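PrgZ (PDB 4FAJ) binds the peptide sex pheromone cCF10 as a membrane-anchored, extracellular receptor of Enterococcus faecalis, and probably takes part in its uptake. Local coordinates at residues A66-Q71 / D80-L86; L297-Y301 / G420-K424; E310-M316 / Q532-L538; A317-F321 / F479-F483. The contacts are given in a common frame with arbitrary orientation. Residues are numbered along the deposited sequence.

Contact 1: A66-Q71 / D80-L86; sequences AGTPVQ and DQTSITL
A helix N-terminus, capped by D80 and facing the loop that leaves strand 61-66, defines this strand-loop-helix connection beside the bound peptide. Residues 66-71 run largely extended, apart from G67 (phi/psi -91/-24) and Q71 (-105/-33), while 81-86 form the first turns of helix 81-90; the backbones come nearest at V70 and S83 (CA to CA 5.0 Å). A66 sets its CB 4.3 Å from T82 CG2. At G67, the backbone N donates to a water at 2.9 Å that also lies 2.8 Å from T82 OG1. T68 (chi1 p) directs OG1 to P69 O at 2.9 Å, with T82 OG1 (chi1 m) 3.0 Å from that T68 OG1. A second water donates to T68 OG1 (3.0 Å) and D80 OD2 (2.6 Å). V70, chi1 t, packs its CG2 on L86 CD2 at 3.7 Å, and W253 of strand 252-257 adds to this apolar layer. Q71 folds back so that NE2 donates to P69 O at 3.1 Å, and its CB lies 3.3 Å from D80 OD1. In the cap, S83 N donates to D80 OD2 at 3.0 Å and S83 OG to D80 OD1 at 2.6 Å. S72 N also donates to this hydroxyl, which ties loop to helix directly: Q71 N donates to S83 OG at 2.8 Å, with an N-H...O angle of 150°.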
loop_
_atom_site.group_PDB
_atom_site.type_symbol
_atom_site.label_atom_id
_atom_site.label_comp_id
_atom_site.label_asym_id
_atom_site.label_seq_id
_atom_site.Cartn_x
_atom_site.Cartn_y
_atom_site.Cartn_z
ATOM N N ALA A 66 -6.953 -2.498 -13.860
ATOM C CA ALA A 66 -6.016 -1.856 -12.939
ATOM C C ALA A 66 -6.483 -0.418 -12.764
ATOM O O ALA A 66 -7.166 0.121 -13.646
ATOM C CB ALA A 66 -4.595 -1.888 -13.522
ATOM N N GLY A 67 -6.105 0.207 -11.651
ATOM C CA GLY A 67 -6.548 1.576 -11.345
ATOM C C GLY A 67 -5.621 2.675 -11.849
ATOM O O GLY A 67 -6.060 3.810 -12.048
ATOM N N THR A 68 -4.336 2.349 -12.041
ATOM C CA THR A 68 -3.342 3.311 -12.541
ATOM C C THR A 68 -2.326 2.587 -13.420
ATOM O O THR A 68 -2.273 1.361 -13.395
ATOM C CB THR A 68 -2.535 3.982 -11.394
ATOM O OG1 THR A 68 -1.580 3.047 -10.866
ATOM C CG2 THR A 68 -3.442 4.515 -10.258
ATOM N N PRO A 69 -1.503 3.342 -14.182
ATOM C CA PRO A 69 -0.357 2.706 -14.832
ATOM C C PRO A 69 0.626 2.150 -13.813
ATOM O O PRO A 69 0.609 2.541 -12.648
ATOM C CB PRO A 69 0.288 3.846 -15.623
ATOM C CG PRO A 69 -0.847 4.880 -15.791
ATOM C CD PRO A 69 -1.580 4.779 -14.502
ATOM N N VAL A 70 1.463 1.222 -14.256
ATOM C CA VAL A 70 2.550 0.711 -13.433
ATOM C C VAL A 70 3.504 1.860 -13.159
ATOM O O VAL A 70 3.800 2.627 -14.061
ATOM C CB VAL A 70 3.272 -0.436 -14.154
ATOM C CG1 VAL A 70 4.590 -0.770 -13.466
ATOM C CG2 VAL A 70 2.355 -1.670 -14.220
ATOM N N GLN A 71 3.958 1.994 -11.915
ATOM C CA GLN A 71 4.852 3.075 -11.514
ATOM C C GLN A 71 6.313 2.627 -11.312
ATOM O O GLN A 71 7.234 3.393 -11.596
ATOM C CB GLN A 71 4.357 3.711 -10.227
ATOM C CG GLN A 71 2.954 4.238 -10.294
ATOM C CD GLN A 71 2.836 5.390 -11.263
ATOM O OE1 GLN A 71 3.571 6.367 -11.156
ATOM N NE2 GLN A 71 1.915 5.286 -12.206
ATOM N N ASP A 80 3.304 1.573 -4.574
ATOM C CA ASP A 80 1.885 1.708 -4.955
ATOM C C ASP A 80 1.261 0.351 -5.300
ATOM O O ASP A 80 1.965 -0.563 -5.741
ATOM C CB ASP A 80 1.755 2.637 -6.167
ATOM C CG ASP A 80 2.249 1.987 -7.427
ATOM O OD1 ASP A 80 3.492 1.895 -7.556
ATOM O OD2 ASP A 80 1.405 1.525 -8.243
ATOM N N GLN A 81 -0.064 0.236 -5.128
ATOM C CA GLN A 81 -0.756 -1.038 -5.308
ATOM C C GLN A 81 -0.620 -1.631 -6.693
ATOM O O GLN A 81 -0.430 -2.830 -6.810
ATOM C CB GLN A 81 -2.255 -0.970 -4.945
ATOM C CG GLN A 81 -3.002 -2.363 -5.056
ATOM C CD GLN A 81 -2.417 -3.524 -4.175
ATOM O OE1 GLN A 81 -1.642 -4.387 -4.657
ATOM N NE2 GLN A 81 -2.809 -3.557 -2.896
ATOM N N THR A 82 -0.727 -0.828 -7.749
ATOM C CA THR A 82 -0.639 -1.397 -9.110
ATOM C C THR A 82 0.724 -2.038 -9.377
ATOM O O THR A 82 0.803 -3.145 -9.923
ATOM C CB THR A 82 -0.899 -0.356 -10.203
ATOM O OG1 THR A 82 -2.181 0.264 -9.998
ATOM C CG2 THR A 82 -0.837 -0.990 -11.603
ATOM N N SER A 83 1.795 -1.337 -9.025
ATOM C CA SER A 83 3.145 -1.889 -9.202
ATOM C C SER A 83 3.358 -3.140 -8.337
ATOM O O SER A 83 3.982 -4.111 -8.766
ATOM C CB SER A 83 4.196 -0.847 -8.857
ATOM O OG SER A 83 4.018 0.335 -9.611
ATOM N N ILE A 84 2.822 -3.121 -7.123
ATOM C CA ILE A 84 3.033 -4.215 -6.179
ATOM C C ILE A 84 2.277 -5.484 -6.581
ATOM O O ILE A 84 2.843 -6.574 -6.515
ATOM C CB ILE A 84 2.733 -3.767 -4.744
ATOM C CG1 ILE A 84 3.893 -2.901 -4.246
ATOM C CG2 ILE A 84 2.520 -4.966 -3.824
ATOM C CD1 ILE A 84 3.616 -2.214 -2.917
ATOM N N THR A 85 1.022 -5.354 -7.013
ATOM C CA THR A 85 0.316 -6.490 -7.614
ATOM C C THR A 85 1.048 -7.098 -8.830
ATOM O O THR A 85 1.147 -8.331 -8.957
ATOM C CB THR A 85 -1.133 -6.111 -8.001
ATOM O OG1 THR A 85 -1.910 -5.947 -6.803
ATOM C CG2 THR A 85 -1.776 -7.211 -8.876
ATOM N N LEU A 86 1.577 -6.253 -9.716
ATOM C CA LEU A 86 2.328 -6.779 -10.852
ATOM C C LEU A 86 3.559 -7.546 -10.365
ATOM O O LEU A 86 3.809 -8.673 -10.793
ATOM C CB LEU A 86 2.769 -5.672 -11.794
ATOM C CG LEU A 86 3.691 -6.117 -12.934
ATOM C CD1 LEU A 86 3.019 -7.166 -13.808
ATOM C CD2 LEU A 86 4.099 -4.879 -13.744
HETATM O O HOH W 1 -4.420 -1.410 -9.964
HETATM O O HOH W 2 -1.051 2.450 -7.975
#

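Contact 2: L297-Y301 / G420-K424; sequences LAGEY and GEFEK. With ZN (zinc ion), chain F.
A zinc site bridges the starts of two helices here, with an aromatic ring packed beside it. Residues 297-298 are extended, G299 has positive phi (50/-138), and helix 299-305 carries Y301; helix 421-437 begins after its N-cap residue G420, with K424 N bonded to G420 O at 3.1 Å. The closest backbone approach is A298 to F422, 7.6 Å between CA atoms. Y301 (chi1 m, chi2 -78°) and the extended E421 (chi1 and chi2 t) converge on the metal: Y301 OH and E421 OE2 each lie 2.0 Å from ZN, and E279 supplies the third protein ligand. The other carboxylate oxygen, E421 OE1, accepts from the backbone N of I280. Behind the metal, F422 (chi1 m, chi2 -92°) slides under A298, whose CB sits 3.7 Å from the ring centroid and 7° off its normal, a CH-pi contact; Y301 CD2 touches the ring edge at F422 CZ, 3.9 Å away. F422 CE1 lies 3.7 Å from G299 N, and a CB on G299 would clash with that ring. A298 and F422 also pack on the bound peptide, so the arrangement is that of an oxygen-ligated interhelical zinc site next to the wall of the peptide pocket.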
loop_
_atom_site.group_PDB
_atom_site.type_symbol
_atom_site.label_atom_id
_atom_site.label_comp_id
_atom_site.label_asym_id
_atom_site.label_seq_id
_atom_site.Cartn_x
_atom_site.Cartn_y
_atom_site.Cartn_z
ATOM N N LEU A 297 -16.530 -1.235 -9.636
ATOM C CA LEU A 297 -17.828 -0.592 -9.394
ATOM C C LEU A 297 -17.833 0.354 -8.184
ATOM O O LEU A 297 -17.169 0.105 -7.182
ATOM C CB LEU A 297 -18.896 -1.666 -9.172
ATOM C CG LEU A 297 -19.199 -2.624 -10.321
ATOM C CD1 LEU A 297 -20.113 -3.758 -9.860
ATOM C CD2 LEU A 297 -19.812 -1.894 -11.514
ATOM N N ALA A 298 -18.609 1.435 -8.299
ATOM C CA ALA A 298 -18.872 2.359 -7.197
ATOM C C ALA A 298 -20.093 3.210 -7.530
ATOM O O ALA A 298 -20.549 3.203 -8.665
ATOM C CB ALA A 298 -17.674 3.250 -6.959
ATOM N N GLY A 299 -20.599 3.941 -6.538
ATOM C CA GLY A 299 -21.733 4.862 -6.711
ATOM C C GLY A 299 -22.942 4.263 -7.403
ATOM O O GLY A 299 -23.330 3.132 -7.127
ATOM N N GLU A 300 -23.545 5.031 -8.307
ATOM C CA GLU A 300 -24.740 4.587 -9.010
ATOM C C GLU A 300 -24.517 3.274 -9.778
ATOM O O GLU A 300 -25.439 2.473 -9.902
ATOM C CB GLU A 300 -25.238 5.697 -9.934
ATOM C CG GLU A 300 -26.455 5.364 -10.792
ATOM C CD GLU A 300 -27.746 5.140 -10.002
ATOM O OE1 GLU A 300 -27.802 5.472 -8.787
ATOM O OE2 GLU A 300 -28.714 4.631 -10.618
ATOM N N TYR A 301 -23.301 3.045 -10.271
ATOM C CA TYR A 301 -22.995 1.816 -11.007
ATOM C C TYR A 301 -23.066 0.610 -10.065
ATOM O O TYR A 301 -23.608 -0.431 -10.420
ATOM C CB TYR A 301 -21.606 1.890 -11.649
ATOM C CG TYR A 301 -21.368 3.122 -12.495
ATOM C CD1 TYR A 301 -21.900 3.217 -13.782
ATOM C CD2 TYR A 301 -20.614 4.188 -12.018
ATOM C CE1 TYR A 301 -21.683 4.349 -14.580
ATOM C CE2 TYR A 301 -20.407 5.346 -12.810
ATOM C CZ TYR A 301 -20.937 5.405 -14.085
ATOM O OH TYR A 301 -20.716 6.512 -14.881
ATOM N N GLY A 420 -8.807 9.764 -11.731
ATOM C CA GLY A 420 -9.872 8.769 -11.976
ATOM C C GLY A 420 -11.261 9.268 -11.578
ATOM O O GLY A 420 -11.399 10.244 -10.815
ATOM N N GLU A 421 -12.303 8.611 -12.084
ATOM C CA GLU A 421 -13.662 9.139 -11.926
ATOM C C GLU A 421 -14.025 9.369 -10.463
ATOM O O GLU A 421 -14.441 10.465 -10.078
ATOM C CB GLU A 421 -14.706 8.206 -12.555
ATOM C CG GLU A 421 -16.130 8.729 -12.421
ATOM C CD GLU A 421 -17.165 7.840 -13.075
ATOM O OE1 GLU A 421 -16.824 6.706 -13.476
ATOM O OE2 GLU A 421 -18.327 8.296 -13.209
ATOM N N PHE A 422 -13.895 8.326 -9.651
ATOM C CA PHE A 422 -14.379 8.396 -8.273
ATOM C C PHE A 422 -13.425 9.075 -7.305
ATOM O O PHE A 422 -13.862 9.560 -6.276
ATOM C CB PHE A 422 -14.849 7.025 -7.789
ATOM C CG PHE A 422 -16.229 6.704 -8.271
ATOM C CD1 PHE A 422 -17.333 7.026 -7.502
ATOM C CD2 PHE A 422 -16.425 6.175 -9.541
ATOM C CE1 PHE A 422 -18.620 6.776 -7.967
ATOM C CE2 PHE A 422 -17.723 5.925 -10.023
ATOM C CZ PHE A 422 -18.811 6.235 -9.234
ATOM N N GLU A 423 -12.150 9.179 -7.664
ATOM C CA GLU A 423 -11.222 9.961 -6.857
ATOM C C GLU A 423 -11.561 11.452 -6.997
ATOM O O GLU A 423 -11.641 12.175 -6.005
ATOM C CB GLU A 423 -9.769 9.643 -7.224
ATOM C CG GLU A 423 -9.327 8.218 -6.809
ATOM C CD GLU A 423 -9.935 7.096 -7.660
ATOM O OE1 GLU A 423 -10.150 7.310 -8.867
ATOM O OE2 GLU A 423 -10.193 5.990 -7.121
ATOM N N LYS A 424 -11.792 11.899 -8.229
ATOM C CA LYS A 424 -12.261 13.261 -8.472
ATOM C C LYS A 424 -13.596 13.550 -7.778
ATOM O O LYS A 424 -13.769 14.614 -7.179
ATOM C CB LYS A 424 -12.373 13.517 -9.983
ATOM C CG LYS A 424 -12.838 14.910 -10.340
ATOM C CD LYS A 424 -12.794 15.144 -11.846
ATOM C CE LYS A 424 -13.461 16.457 -12.210
ATOM N NZ LYS A 424 -14.930 16.274 -12.379
HETATM ZN ZN ZN F . -19.058 7.624 -14.956
#

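Contact 3: E310-M316 / Q532-L538; sequences EYSTTLM and QVGTAKL
The phenol end of Y311 (chi1 t, chi2 -92°) reaches along the sheet to A536, its OH 3.6 Å and CZ 4.0 Å from A536 CB, while Y311 CB lies 4.3 Å from L538 CD2. Strands 311-316 and 532-538 run antiparallel, their axes at 158° and 4.5 Å apart at closest. Non-hydrogen-bonded pairs are Y311 with L538, T313 with A536 and L315 with G534 (CA to CA 4.6, 4.1 and 4.3 Å); hydrogen-bonded pairs are S312 with K537 and T314 with T535. In these, S312 N donates to K537 O at 3.0 Å and K537 N to S312 O at 3.1 Å, T314 N to T535 O at 3.0 Å and T535 N to T314 O at 2.9 Å. The ladder continues with M316 N to V533 O at 2.9 Å, but M316 O receives the side chain Q532 NE2 at 2.9 Å, while V533 N pairs with N318. L297 of strand 294-297 packs on Y311 and L538. On the face of S312, T314 and T535, a water lies 3.0 Å from S312 OG and 2.7 Å from T314 OG1, and donates to T535 O at 2.9 Å. M316 CG rests 3.4 Å from T535 OG1, which bonds K554. Cohesion therefore comes chiefly from main-chain hydrogen bonding, with apolar contact among Y311, A536 and L538 on one face and a water joining the S312 and T314 hydroxyls on the other.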
loop_
_atom_site.group_PDB
_atom_site.type_symbol
_atom_site.label_atom_id
_atom_site.label_comp_id
_atom_site.label_asym_id
_atom_site.label_seq_id
_atom_site.Cartn_x
_atom_site.Cartn_y
_atom_site.Cartn_z
ATOM N N GLU A 310 -22.700 -11.907 -10.658
ATOM C CA GLU A 310 -21.250 -11.763 -10.796
ATOM C C GLU A 310 -20.658 -10.603 -9.968
ATOM O O GLU A 310 -19.472 -10.321 -10.073
ATOM C CB GLU A 310 -20.888 -11.646 -12.281
ATOM C CG GLU A 310 -21.036 -12.983 -12.997
ATOM C CD GLU A 310 -20.799 -12.923 -14.497
ATOM O OE1 GLU A 310 -20.959 -11.841 -15.110
ATOM O OE2 GLU A 310 -20.455 -13.981 -15.064
ATOM N N TYR A 311 -21.489 -9.975 -9.140
ATOM C CA TYR A 311 -21.075 -8.896 -8.228
ATOM C C TYR A 311 -20.418 -9.455 -6.963
ATOM O O TYR A 311 -20.877 -10.456 -6.408
ATOM C CB TYR A 311 -22.308 -8.067 -7.816
ATOM C CG TYR A 311 -22.022 -6.902 -6.868
ATOM C CD1 TYR A 311 -22.103 -7.057 -5.481
ATOM C CD2 TYR A 311 -21.682 -5.642 -7.365
ATOM C CE1 TYR A 311 -21.851 -5.977 -4.608
ATOM C CE2 TYR A 311 -21.427 -4.568 -6.512
ATOM C CZ TYR A 311 -21.511 -4.738 -5.134
ATOM O OH TYR A 311 -21.256 -3.652 -4.304
ATOM N N SER A 312 -19.359 -8.798 -6.494
ATOM C CA SER A 312 -18.846 -9.062 -5.142
ATOM C C SER A 312 -18.295 -7.774 -4.541
ATOM O O SER A 312 -17.877 -6.893 -5.272
ATOM C CB SER A 312 -17.757 -10.134 -5.176
ATOM O OG SER A 312 -16.600 -9.670 -5.854
ATOM N N THR A 313 -18.334 -7.657 -3.216
ATOM C CA THR A 313 -17.585 -6.611 -2.527
ATOM C C THR A 313 -16.782 -7.242 -1.401
ATOM O O THR A 313 -17.273 -8.126 -0.702
ATOM C CB THR A 313 -18.483 -5.487 -1.978
ATOM O OG1 THR A 313 -17.661 -4.478 -1.362
ATOM C CG2 THR A 313 -19.463 -6.017 -0.962
ATOM N N THR A 314 -15.554 -6.761 -1.231
ATOM C CA THR A 314 -14.600 -7.342 -0.296
ATOM C C THR A 314 -13.929 -6.200 0.457
ATOM O O THR A 314 -13.371 -5.299 -0.169
ATOM C CB THR A 314 -13.526 -8.168 -1.030
ATOM O OG1 THR A 314 -14.147 -9.064 -1.959
ATOM C CG2 THR A 314 -12.665 -8.984 -0.015
ATOM N N LEU A 315 -14.002 -6.229 1.788
ATOM C CA LEU A 315 -13.480 -5.144 2.622
ATOM C C LEU A 315 -11.973 -5.271 2.740
ATOM O O LEU A 315 -11.466 -6.358 3.012
ATOM C CB LEU A 315 -14.109 -5.175 4.023
ATOM C CG LEU A 315 -13.769 -4.008 4.954
ATOM C CD1 LEU A 315 -14.356 -2.708 4.404
ATOM C CD2 LEU A 315 -14.288 -4.279 6.374
ATOM N N MET A 316 -11.267 -4.166 2.517
ATOM C CA MET A 316 -9.804 -4.149 2.521
ATOM C C MET A 316 -9.253 -3.474 3.784
ATOM O O MET A 316 -9.919 -2.631 4.373
ATOM C CB MET A 316 -9.296 -3.382 1.319
ATOM C CG MET A 316 -9.730 -3.925 -0.028
ATOM S SD MET A 316 -8.795 -5.400 -0.486
ATOM C CE MET A 316 -10.058 -6.643 -0.328
ATOM N N GLN A 532 -12.780 3.425 5.029
ATOM C CA GLN A 532 -12.116 2.155 4.806
ATOM C C GLN A 532 -12.675 1.592 3.511
ATOM O O GLN A 532 -13.901 1.477 3.335
ATOM C CB GLN A 532 -12.369 1.196 5.973
ATOM C CG GLN A 532 -11.740 -0.188 5.784
ATOM C CD GLN A 532 -11.840 -1.091 6.990
ATOM O OE1 GLN A 532 -12.326 -0.691 8.050
ATOM N NE2 GLN A 532 -11.355 -2.338 6.837
ATOM N N VAL A 533 -11.754 1.229 2.624
ATOM C CA VAL A 533 -12.056 0.876 1.252
ATOM C C VAL A 533 -12.648 -0.522 1.141
ATOM O O VAL A 533 -12.053 -1.498 1.613
ATOM C CB VAL A 533 -10.779 0.922 0.378
ATOM C CG1 VAL A 533 -11.057 0.420 -1.043
ATOM C CG2 VAL A 533 -10.190 2.331 0.344
ATOM N N GLY A 534 -13.814 -0.595 0.510
ATOM C CA GLY A 534 -14.362 -1.842 -0.012
ATOM C C GLY A 534 -14.168 -1.889 -1.524
ATOM O O GLY A 534 -14.419 -0.895 -2.204
ATOM N N THR A 535 -13.736 -3.045 -2.031
ATOM C CA THR A 535 -13.484 -3.263 -3.450
ATOM C C THR A 535 -14.665 -4.022 -4.047
ATOM O O THR A 535 -14.877 -5.199 -3.714
ATOM C CB THR A 535 -12.184 -4.081 -3.662
ATOM O OG1 THR A 535 -11.070 -3.361 -3.109
ATOM C CG2 THR A 535 -11.927 -4.358 -5.153
ATOM N N ALA A 536 -15.440 -3.340 -4.891
ATOM C CA ALA A 536 -16.617 -3.929 -5.534
ATOM C C ALA A 536 -16.378 -4.035 -7.013
ATOM O O ALA A 536 -15.775 -3.150 -7.630
ATOM C CB ALA A 536 -17.869 -3.112 -5.277
ATOM N N LYS A 537 -16.881 -5.114 -7.591
ATOM C CA LYS A 537 -16.614 -5.402 -8.990
ATOM C C LYS A 537 -17.521 -6.475 -9.533
ATOM O O LYS A 537 -18.105 -7.237 -8.772
ATOM C CB LYS A 537 -15.156 -5.858 -9.156
ATOM C CG LYS A 537 -14.826 -7.187 -8.497
ATOM C CD LYS A 537 -13.332 -7.430 -8.546
ATOM C CE LYS A 537 -12.944 -8.801 -8.062
ATOM N NZ LYS A 537 -11.488 -9.051 -8.383
ATOM N N LEU A 538 -17.626 -6.522 -10.858
ATOM C CA LEU A 538 -18.163 -7.665 -11.558
ATOM C C LEU A 538 -16.988 -8.537 -11.946
ATOM O O LEU A 538 -15.931 -8.024 -12.291
ATOM C CB LEU A 538 -18.900 -7.223 -12.817
ATOM C CG LEU A 538 -20.081 -6.282 -12.602
ATOM C CD1 LEU A 538 -20.620 -5.767 -13.944
ATOM C CD2 LEU A 538 -21.170 -6.987 -11.787
HETATM O O HOH W 3 -14.652 -7.999 -4.392
#

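Contact 4: A317-F321 / F479-F483; sequences ANTMF and FLANF
F479, in helix 477-480, leads the contact with strand 318-321. Its side chain (chi1 m, chi2 82°) points toward the strand, yet the backbones stay apart, 9.0 Å between the CA atoms of F479 and T319. The ring presents its edge: F479 CZ lies 3.5 Å from A317 O, and F479 CD2 lies 4.1 Å from F321 CZ. F479 CE2 is 3.7 Å from T319 OG1, a hydroxyl bonded to V366 O. W469 of strand 464-470 packs edge-to-face with F479. Residues 481-483 form a 3-10 turn, with N482 N donating to F479 O at 3.1 Å and F483 N to L480 O at 3.2 Å, which returns F483 to the same side as F479. F483 (chi1 m, chi2 -74°) points its edge at the face of F321 (chi1 m, chi2 -77°) in a T-shaped stack, centroids 5.8 Å apart and planes at 83°; F483 CZ and F321 CZ are 4.2 Å apart. With T319 and F321 facing the helix, the alternating N318 and M320 turn away, and both meet the bound peptide. This is helix-on-sheet packing through an aromatic cluster, as in the alpha/beta architecture of family 5 solute-binding proteins.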
loop_
_atom_site.group_PDB
_atom_site.type_symbol
_atom_site.label_atom_id
_atom_site.label_comp_id
_atom_site.label_asym_id
_atom_site.label_seq_id
_atom_site.Cartn_x
_atom_site.Cartn_y
_atom_site.Cartn_z
ATOM N N ALA A 317 -8.022 -3.837 4.164
ATOM C CA ALA A 317 -7.307 -3.195 5.287
ATOM C C ALA A 317 -6.636 -1.916 4.785
ATOM O O ALA A 317 -5.405 -1.790 4.760
ATOM C CB ALA A 317 -6.272 -4.165 5.900
ATOM N N ASN A 318 -7.471 -0.952 4.404
ATOM C CA ASN A 318 -7.042 0.174 3.582
ATOM C C ASN A 318 -7.847 1.402 4.016
ATOM O O ASN A 318 -9.060 1.417 3.885
ATOM C CB ASN A 318 -7.276 -0.235 2.116
ATOM C CG ASN A 318 -6.947 0.843 1.071
ATOM O OD1 ASN A 318 -7.294 0.652 -0.108
ATOM N ND2 ASN A 318 -6.261 1.930 1.455
ATOM N N THR A 319 -7.162 2.400 4.577
ATOM C CA THR A 319 -7.793 3.644 4.992
ATOM C C THR A 319 -7.417 4.748 3.993
ATOM O O THR A 319 -6.236 4.922 3.677
ATOM C CB THR A 319 -7.326 4.054 6.402
ATOM O OG1 THR A 319 -7.706 3.039 7.353
ATOM C CG2 THR A 319 -7.940 5.414 6.818
ATOM N N MET A 320 -8.412 5.479 3.502
ATOM C CA MET A 320 -8.154 6.699 2.721
ATOM C C MET A 320 -8.159 7.913 3.670
ATOM O O MET A 320 -9.059 8.060 4.509
ATOM C CB MET A 320 -9.193 6.885 1.608
ATOM C CG MET A 320 -9.094 5.891 0.469
ATOM S SD MET A 320 -7.523 5.926 -0.438
ATOM C CE MET A 320 -7.449 7.636 -0.987
ATOM N N PHE A 321 -7.131 8.758 3.534
ATOM C CA PHE A 321 -6.915 9.921 4.401
ATOM C C PHE A 321 -7.022 11.232 3.628
ATOM O O PHE A 321 -6.891 11.246 2.402
ATOM C CB PHE A 321 -5.496 9.916 4.979
ATOM C CG PHE A 321 -5.128 8.690 5.755
ATOM C CD1 PHE A 321 -5.585 8.505 7.052
ATOM C CD2 PHE A 321 -4.236 7.765 5.227
ATOM C CE1 PHE A 321 -5.209 7.391 7.788
ATOM C CE2 PHE A 321 -3.854 6.638 5.963
ATOM C CZ PHE A 321 -4.346 6.449 7.234
ATOM N N PHE A 479 0.317 0.657 9.680
ATOM C CA PHE A 479 -0.213 2.017 9.549
ATOM C C PHE A 479 0.517 3.069 10.379
ATOM O O PHE A 479 0.871 4.142 9.868
ATOM C CB PHE A 479 -1.685 2.051 9.951
ATOM C CG PHE A 479 -2.612 1.610 8.863
ATOM C CD1 PHE A 479 -2.837 0.270 8.646
ATOM C CD2 PHE A 479 -3.247 2.545 8.049
ATOM C CE1 PHE A 479 -3.681 -0.153 7.638
ATOM C CE2 PHE A 479 -4.116 2.120 7.035
ATOM C CZ PHE A 479 -4.309 0.782 6.833
ATOM N N LEU A 480 0.708 2.775 11.665
ATOM C CA LEU A 480 1.154 3.785 12.626
ATOM C C LEU A 480 2.604 4.228 12.396
ATOM O O LEU A 480 2.944 5.400 12.627
ATOM C CB LEU A 480 0.893 3.317 14.077
ATOM C CG LEU A 480 -0.569 2.974 14.424
ATOM C CD1 LEU A 480 -0.713 2.334 15.829
ATOM C CD2 LEU A 480 -1.484 4.218 14.322
ATOM N N ALA A 481 3.443 3.328 11.878
ATOM C CA ALA A 481 4.830 3.685 11.522
ATOM C C ALA A 481 4.923 4.826 10.499
ATOM O O ALA A 481 5.905 5.567 10.490
ATOM C CB ALA A 481 5.586 2.452 11.001
ATOM N N ASN A 482 3.896 4.994 9.663
ATOM C CA ASN A 482 3.904 6.046 8.638
ATOM C C ASN A 482 3.839 7.469 9.176
ATOM O O ASN A 482 4.099 8.409 8.437
ATOM C CB ASN A 482 2.752 5.848 7.652
ATOM C CG ASN A 482 2.854 4.545 6.899
ATOM O OD1 ASN A 482 3.936 3.991 6.736
ATOM N ND2 ASN A 482 1.719 4.031 6.469
ATOM N N PHE A 483 3.448 7.631 10.438
ATOM C CA PHE A 483 3.382 8.946 11.042
ATOM C C PHE A 483 4.532 9.234 11.996
ATOM O O PHE A 483 4.538 10.275 12.663
ATOM C CB PHE A 483 1.991 9.138 11.668
ATOM C CG PHE A 483 0.900 8.915 10.665
ATOM C CD1 PHE A 483 0.650 9.868 9.683
ATOM C CD2 PHE A 483 0.217 7.709 10.615
ATOM C CE1 PHE A 483 -0.319 9.643 8.702
ATOM C CE2 PHE A 483 -0.747 7.481 9.643
ATOM C CZ PHE A 483 -1.011 8.446 8.689
#

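From the N terminus, contact 1 closes first, a local loop with eight residues between its segments, complete before the others open. Contacts 2, 3 and 4 then open in quick succession, at 297-301, 310-316 and 317-321. Contact 2 closes at 420-424, inside the spans of 3 and 4, so it crosses both; contact 4 closes at 479-483, before contact 3 does at 532-538, and is enclosed by it. Strand 311-324 serves contacts 3 and 4, and strand 528-539 lies beside it: V533 N meets N318 O at 3.0 Å. L297 N, 2.9 Å from A536 O, joins contact 2 to contact 3. Zinc site, sheet and aromatic packing thus form one connected framework.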